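PDB 5H9D: heptaprenyl diphosphate synthase (HEPPP synthase) subunit 1 family protein from Staphylococcus aureus, which probably serves as the smaller, regulatory-type subunit that pairs with a farnesyl pyrophosphate synthetase-like chain to make heptaprenyl diphosphate. Local coordinates for residues L49-D52 with T53-R56; H69-L72 with I73-I77; E172-H175 with Y176-I180. All coordinates share one frame; numbering follows the deposited sequence.

Interaction 1: L49-D52 with T53-R56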
loop_
_atom_site.group_PDB
_atom_site.type_symbol
_atom_site.label_atom_id
_atom_site.label_comp_id
_atom_site.label_asym_id
_atom_site.label_seq_id
_atom_site.Cartn_x
_atom_site.Cartn_y
_atom_site.Cartn_z
ATOM N N LEU C 49 -1.222 19.857 -0.674
ATOM C CA LEU C 49 -0.099 19.955 -1.606
ATOM C C LEU C 49 0.622 18.578 -1.753
ATOM O O LEU C 49 1.195 18.270 -2.816
ATOM C CB LEU C 49 0.871 21.060 -1.144
ATOM C CG LEU C 49 2.129 21.326 -1.999
ATOM C CD1 LEU C 49 1.792 21.849 -3.422
ATOM C CD2 LEU C 49 2.986 22.314 -1.253
ATOM N N THR C 50 0.551 17.748 -0.705
ATOM C CA THR C 50 1.172 16.416 -0.732
ATOM C C THR C 50 0.427 15.424 -1.625
ATOM O O THR C 50 1.035 14.697 -2.409
ATOM C CB THR C 50 1.213 15.755 0.647
ATOM O OG1 THR C 50 1.492 16.736 1.647
ATOM C CG2 THR C 50 2.287 14.689 0.678
ATOM N N ILE C 51 -0.891 15.365 -1.490
ATOM C CA ILE C 51 -1.624 14.433 -2.312
ATOM C C ILE C 51 -1.538 14.851 -3.786
ATOM O O ILE C 51 -1.539 14.004 -4.680
ATOM C CB ILE C 51 -3.082 14.267 -1.823
ATOM C CG1 ILE C 51 -3.730 13.116 -2.584
ATOM C CG2 ILE C 51 -3.861 15.522 -1.980
ATOM C CD1 ILE C 51 -3.085 11.783 -2.306
ATOM N N ASP C 52 -1.413 16.154 -4.025
ATOM C CA ASP C 52 -1.278 16.682 -5.372
ATOM C C ASP C 52 0.093 16.253 -5.914
ATOM O O ASP C 52 0.262 15.988 -7.121
ATOM C CB ASP C 52 -1.384 18.220 -5.333
ATOM C CG ASP C 52 -1.079 18.890 -6.700
ATOM O OD1 ASP C 52 0.089 19.263 -6.941
ATOM O OD2 ASP C 52 -2.006 19.047 -7.537
ATOM N N THR C 53 1.065 16.167 -5.005
ATOM C CA THR C 53 2.437 15.791 -5.348
ATOM C C THR C 53 2.597 14.310 -5.721
ATOM O O THR C 53 3.151 13.979 -6.782
ATOM C CB THR C 53 3.423 16.132 -4.177
ATOM O OG1 THR C 53 3.346 17.527 -3.869
ATOM C CG2 THR C 53 4.846 15.811 -4.557
ATOM N N SER C 54 2.132 13.410 -4.864
ATOM C CA SER C 54 2.273 12.000 -5.189
ATOM C C SER C 54 1.566 11.724 -6.510
ATOM O O SER C 54 2.176 11.196 -7.455
ATOM C CB SER C 54 1.713 11.125 -4.070
ATOM O OG SER C 54 0.415 11.535 -3.694
ATOM N N MET C 55 0.295 12.122 -6.576
ATOM C CA MET C 55 -0.529 11.955 -7.767
ATOM C C MET C 55 0.175 12.410 -9.065
ATOM O O MET C 55 0.237 11.668 -10.046
ATOM C CB MET C 55 -1.837 12.723 -7.579
ATOM C CG MET C 55 -2.759 12.198 -6.463
ATOM S SD MET C 55 -3.454 10.635 -6.895
ATOM C CE MET C 55 -2.310 9.465 -6.071
ATOM N N ARG C 56 0.726 13.622 -9.072
ATOM C CA ARG C 56 1.419 14.101 -10.276
ATOM C C ARG C 56 2.736 13.346 -10.517
ATOM O O ARG C 56 3.204 13.244 -11.664
ATOM C CB ARG C 56 1.681 15.604 -10.185
ATOM C CG ARG C 56 2.422 16.145 -11.397
ATOM C CD ARG C 56 2.547 17.668 -11.406
ATOM N NE ARG C 56 1.260 18.327 -11.184
ATOM C CZ ARG C 56 0.834 18.733 -9.993
ATOM N NH1 ARG C 56 1.607 18.552 -8.925
ATOM N NH2 ARG C 56 -0.366 19.298 -9.868
#
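Thr53 turns its hydroxyl back along the helix to the carbonyl of Leu49, one turn earlier, and OG1 donates a hydrogen bond of 2.5 Å to Leu49 O. Its first torsion (chi1 -57°) sets OG1 beside its own backbone N, which makes only a weak bond to the same oxygen, at 3.0 Å from Leu49 O. Threonine suits this buried place because its hydroxyl is satisfied by the helix itself while its methyl is left for packing. Thr50 O receives Ser54 N at 3.0 Å. On another side of the helix Ile51 and Met55 run side by side, with CG1 of Ile51 4.1 Å from CG of Met55. These are the buried sides of helix 43-65, close to the middle of an all-helical fold of the terpene-synthase clan: helix 4-15 covers Leu49, Thr50 and Thr53, helix 70-88 meets Thr50, Ile51 and Ser54, and helix 91-112 meets Ile51 and Met55, which also packs on Asn111 of the farnesyl pyrophosphate synthetase chain. The looser side is partly exposed and charged. There Arg56 bends at chi3 and grips Asp52 end-on in an i to i+4 salt bridge, NH1 lying 2.6 Å from Asp52 OD1 and NH2 2.9 Å from Asp52 OD2. The fit is not coplanar, since carboxylate and guanidinium planes stand 49° apart and NH1 comes from above the carboxylate plane. Asn28 also touches both side chains, and Lys167 touches Arg56.

Interaction 2: H69-L72 with I73-I77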
loop_
_atom_site.group_PDB
_atom_site.type_symbol
_atom_site.label_atom_id
_atom_site.label_comp_id
_atom_site.label_asym_id
_atom_site.label_seq_id
_atom_site.Cartn_x
_atom_site.Cartn_y
_atom_site.Cartn_z
ATOM N N HIS C 69 10.731 1.773 -9.611
ATOM C CA HIS C 69 11.019 2.059 -8.216
ATOM C C HIS C 69 10.557 3.469 -7.882
ATOM O O HIS C 69 10.424 3.831 -6.721
ATOM C CB HIS C 69 12.526 1.895 -7.953
ATOM C CG HIS C 69 13.193 3.101 -7.342
ATOM N ND1 HIS C 69 13.069 3.435 -6.009
ATOM C CD2 HIS C 69 13.974 4.061 -7.897
ATOM C CE1 HIS C 69 13.736 4.548 -5.771
ATOM N NE2 HIS C 69 14.294 4.949 -6.900
ATOM N N SER C 70 10.305 4.265 -8.903
ATOM C CA SER C 70 9.818 5.619 -8.680
ATOM C C SER C 70 8.394 5.613 -8.078
ATOM O O SER C 70 7.994 6.548 -7.367
ATOM C CB SER C 70 9.832 6.362 -10.004
ATOM O OG SER C 70 11.078 6.151 -10.636
ATOM N N ILE C 71 7.648 4.550 -8.392
ATOM C CA ILE C 71 6.292 4.332 -7.916
ATOM C C ILE C 71 6.272 4.280 -6.377
ATOM O O ILE C 71 5.378 4.859 -5.742
ATOM C CB ILE C 71 5.721 2.980 -8.474
ATOM C CG1 ILE C 71 5.778 2.966 -10.008
ATOM C CG2 ILE C 71 4.271 2.761 -8.010
ATOM C CD1 ILE C 71 5.225 1.675 -10.642
ATOM N N LEU C 72 7.254 3.595 -5.774
ATOM C CA LEU C 72 7.308 3.492 -4.317
ATOM C C LEU C 72 7.427 4.854 -3.678
ATOM O O LEU C 72 6.844 5.119 -2.630
ATOM C CB LEU C 72 8.459 2.600 -3.884
ATOM C CG LEU C 72 8.308 1.218 -4.530
ATOM C CD1 LEU C 72 9.565 0.420 -4.327
ATOM C CD2 LEU C 72 7.068 0.491 -4.004
ATOM N N ILE C 73 8.191 5.722 -4.326
ATOM C CA ILE C 73 8.394 7.081 -3.868
ATOM C C ILE C 73 7.044 7.771 -3.886
ATOM O O ILE C 73 6.620 8.354 -2.892
ATOM C CB ILE C 73 9.314 7.839 -4.822
ATOM C CG1 ILE C 73 10.590 7.040 -5.050
ATOM C CG2 ILE C 73 9.645 9.184 -4.252
ATOM C CD1 ILE C 73 11.490 6.970 -3.844
ATOM N N GLY C 74 6.366 7.685 -5.025
ATOM C CA GLY C 74 5.075 8.325 -5.162
ATOM C C GLY C 74 4.095 7.855 -4.127
ATOM O O GLY C 74 3.243 8.618 -3.694
ATOM N N ASP C 75 4.216 6.592 -3.734
ATOM C CA ASP C 75 3.335 6.008 -2.741
ATOM C C ASP C 75 3.712 6.342 -1.296
ATOM O O ASP C 75 2.862 6.353 -0.401
ATOM C CB ASP C 75 3.280 4.506 -2.948
ATOM C CG ASP C 75 2.399 4.114 -4.130
ATOM O OD1 ASP C 75 1.204 4.510 -4.155
ATOM O OD2 ASP C 75 2.900 3.405 -5.027
ATOM N N LEU C 76 4.989 6.612 -1.062
ATOM C CA LEU C 76 5.427 6.988 0.275
ATOM C C LEU C 76 4.848 8.377 0.554
ATOM O O LEU C 76 4.318 8.648 1.627
ATOM C CB LEU C 76 6.962 7.063 0.340
ATOM C CG LEU C 76 7.537 7.632 1.642
ATOM C CD1 LEU C 76 7.319 6.684 2.748
ATOM C CD2 LEU C 76 8.989 7.899 1.456
ATOM N N ILE C 77 4.975 9.252 -0.435
ATOM C CA ILE C 77 4.483 10.610 -0.343
ATOM C C ILE C 77 2.979 10.545 -0.126
ATOM O O ILE C 77 2.364 11.373 0.568
ATOM C CB ILE C 77 4.829 11.372 -1.631
ATOM C CG1 ILE C 77 6.352 11.337 -1.817
ATOM C CG2 ILE C 77 4.345 12.809 -1.550
ATOM C CD1 ILE C 77 6.867 12.020 -3.077
#
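The imidazole of His69 and the side chain of Ile73 meet at a slant, CE1 of His69 lying 3.8 Å from CD1 of Ile73. Ile73 reaches there through two bends. Its CG1 branch stands beside the backbone N (chi1 -52°), facing the preceding turn, and the second bend (chi2 -70°) folds CD1 over to the histidine instead of letting the chain run straight. CG1 itself rests 3.5 Å from Ser70 O, while CG2 lies opposite the backbone N, beside the carbonyl carbon.

Ile71 behaves differently: its CG1 arm is fully extended (chi2 -180°), and CG2 lies alongside Asp75, the two side chains pointing the same way. Aspartate suits that position because its carboxylate OD2 is hydrogen-bonded to His81 of the farnesyl pyrophosphate synthetase chain. Leu72 and Leu76, a turn apart, offer branched apolar surface to Ile85 and Val138 of that same chain, and His69 brings its ring against Phe148 there.

Beneath the side chains the backbone is bonded i to i+4, with Gly74 N 3.1 Å from Ser70 O, Asp75 N 2.9 Å from Ile71 O and Leu76 N 2.9 Å from Leu72 O. Ser70 OG bonds Ser67 O, just before the segment. At Gly74, which has no side chain, Ser54 CB of helix 43-65 packs against the backbone carbonyl. The arrangement is that of the first turns of an interface helix, one side packed into its own helical fold and another given to the partner subunit of a heterodimer.

Interaction 3: E172-H175 with Y176-I180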
loop_
_atom_site.group_PDB
_atom_site.type_symbol
_atom_site.label_atom_id
_atom_site.label_comp_id
_atom_site.label_asym_id
_atom_site.label_seq_id
_atom_site.Cartn_x
_atom_site.Cartn_y
_atom_site.Cartn_z
ATOM N N GLU C 172 -3.051 12.171 -25.556
ATOM C CA GLU C 172 -3.659 13.191 -26.414
ATOM C C GLU C 172 -2.516 14.119 -26.888
ATOM O O GLU C 172 -1.570 14.365 -26.132
ATOM C CB GLU C 172 -4.752 13.966 -25.644
ATOM C CG GLU C 172 -6.200 13.513 -25.974
ATOM C CD GLU C 172 -6.923 12.732 -24.850
ATOM O OE1 GLU C 172 -6.310 12.417 -23.799
ATOM O OE2 GLU C 172 -8.127 12.427 -25.035
ATOM N N VAL C 173 -2.577 14.604 -28.132
ATOM C CA VAL C 173 -1.502 15.452 -28.659
ATOM C C VAL C 173 -1.604 16.950 -28.319
ATOM O O VAL C 173 -2.688 17.460 -28.050
ATOM C CB VAL C 173 -1.324 15.254 -30.206
ATOM C CG1 VAL C 173 -2.504 15.831 -30.974
ATOM C CG2 VAL C 173 0.007 15.882 -30.658
ATOM N N LYS C 174 -0.454 17.633 -28.308
ATOM C CA LYS C 174 -0.377 19.058 -27.971
ATOM C C LYS C 174 -1.560 19.816 -28.526
ATOM O O LYS C 174 -2.335 20.377 -27.766
ATOM C CB LYS C 174 0.914 19.690 -28.510
ATOM C CG LYS C 174 2.214 19.037 -28.053
ATOM C CD LYS C 174 2.708 19.548 -26.706
ATOM C CE LYS C 174 4.071 18.912 -26.385
ATOM N NZ LYS C 174 4.619 19.240 -25.036
ATOM N N HIS C 175 -1.702 19.828 -29.851
ATOM C CA HIS C 175 -2.814 20.529 -30.491
ATOM C C HIS C 175 -4.028 20.396 -29.561
ATOM O O HIS C 175 -4.389 21.350 -28.861
ATOM C CB HIS C 175 -3.156 19.923 -31.868
ATOM C CG HIS C 175 -1.966 19.479 -32.676
ATOM N ND1 HIS C 175 -1.896 19.650 -34.045
ATOM C CD2 HIS C 175 -0.853 18.784 -32.327
ATOM C CE1 HIS C 175 -0.795 19.076 -34.503
ATOM N NE2 HIS C 175 -0.146 18.542 -33.482
ATOM N N TYR C 176 -4.635 19.207 -29.554
ATOM C CA TYR C 176 -5.790 18.908 -28.704
ATOM C C TYR C 176 -5.768 19.770 -27.449
ATOM O O TYR C 176 -6.383 20.824 -27.370
ATOM C CB TYR C 176 -5.734 17.476 -28.185
ATOM C CG TYR C 176 -6.105 16.332 -29.085
ATOM C CD1 TYR C 176 -7.393 16.196 -29.589
ATOM C CD2 TYR C 176 -5.208 15.283 -29.281
ATOM C CE1 TYR C 176 -7.779 15.030 -30.254
ATOM C CE2 TYR C 176 -5.576 14.123 -29.934
ATOM C CZ TYR C 176 -6.862 13.996 -30.417
ATOM O OH TYR C 176 -7.225 12.825 -31.047
ATOM N N LEU C 177 -5.035 19.255 -26.470
ATOM C CA LEU C 177 -4.863 19.843 -25.154
ATOM C C LEU C 177 -4.842 21.342 -25.087
ATOM O O LEU C 177 -5.612 21.944 -24.350
ATOM C CB LEU C 177 -3.585 19.298 -24.510
ATOM C CG LEU C 177 -3.023 20.079 -23.319
ATOM C CD1 LEU C 177 -4.124 20.372 -22.316
ATOM C CD2 LEU C 177 -1.910 19.296 -22.672
ATOM N N HIS C 178 -3.939 21.947 -25.840
ATOM C CA HIS C 178 -3.811 23.389 -25.827
ATOM C C HIS C 178 -5.093 24.067 -26.312
ATOM O O HIS C 178 -5.345 25.223 -25.989
ATOM C CB HIS C 178 -2.571 23.788 -26.642
ATOM C CG HIS C 178 -1.305 23.127 -26.166
ATOM N ND1 HIS C 178 -0.972 21.826 -26.483
ATOM C CD2 HIS C 178 -0.320 23.573 -25.347
ATOM C CE1 HIS C 178 0.159 21.499 -25.883
ATOM N NE2 HIS C 178 0.576 22.541 -25.187
ATOM N N ASP C 179 -5.916 23.332 -27.057
ATOM C CA ASP C 179 -7.193 23.855 -27.533
ATOM C C ASP C 179 -8.317 23.621 -26.502
ATOM O O ASP C 179 -8.952 24.581 -26.077
ATOM C CB ASP C 179 -7.572 23.237 -28.888
ATOM C CG ASP C 179 -6.790 23.847 -30.062
ATOM O OD1 ASP C 179 -6.804 25.090 -30.231
ATOM O OD2 ASP C 179 -6.167 23.083 -30.832
ATOM N N ILE C 180 -8.568 22.376 -26.082
ATOM C CA ILE C 180 -9.626 22.146 -25.085
ATOM C C ILE C 180 -9.336 22.838 -23.751
ATOM O O ILE C 180 -10.203 22.900 -22.880
ATOM C CB ILE C 180 -9.954 20.597 -24.809
ATOM C CG1 ILE C 180 -8.698 19.753 -24.637
ATOM C CG2 ILE C 180 -10.776 20.014 -25.944
ATOM C CD1 ILE C 180 -8.950 18.259 -24.889
#
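Tyr176 lays its ring beneath the side chain of Glu172, whose CG sits over one face in a CH-pi contact, 4.1 Å from the ring centroid and toward the rim. The two side chains cross at about a right angle, and the methylenes of glutamate give the ring an aliphatic cover. Val173 comes to the same ring at its edge: the backbone N of Val173 lies near the ring plane, and Val173 CG1 meets Tyr176 CD2.

On another side Lys174 and His178 run alongside each other. With CG beside its own backbone N (chi1 -56°), His178 swings ND1 back as a donor to Lys174 O, a bond modelled very short, so its length is doubtful. His178 N lies 3.0 Å from Lys174 O, bonded to the same oxygen. Lys174 has a further, cation-pi partner in Phe165.

Val173, at the N-cap, has no polar side chain to cap with; its own carbonyl begins the helical bonding weakly, Leu177 N lying 3.4 Å from Val173 O. Asp179 N follows at 3.1 Å from His175 O. This is the whole of a short, largely exposed helix, 174-180, entered at Val173 and held mainly by i to i+4 bonds.

How the interactions relate
The three contacts follow one another along the chain, each within a single helix: interaction 1 in helix 43-65, interaction 2 at the start of helix 70-88 and interaction 3 in the short helix 174-180. The first two helices are consecutive, and their contacts, with centres 11 Å apart, touch directly: Ser54 CB reaches Gly74 O at 3.0 Å and Thr50 CG2 reaches Ile77 O at 3.3 Å. The centre of interaction 1 lies about 5 Å from the centre of the chain; interaction 2 meets the partner subunit with most of its residues, interaction 1 through Met55. Interaction 3 stands apart, its centre about 23 Å from that of interaction 1 and 29 Å from that of interaction 2, largely exposed and untouched by the partner chain.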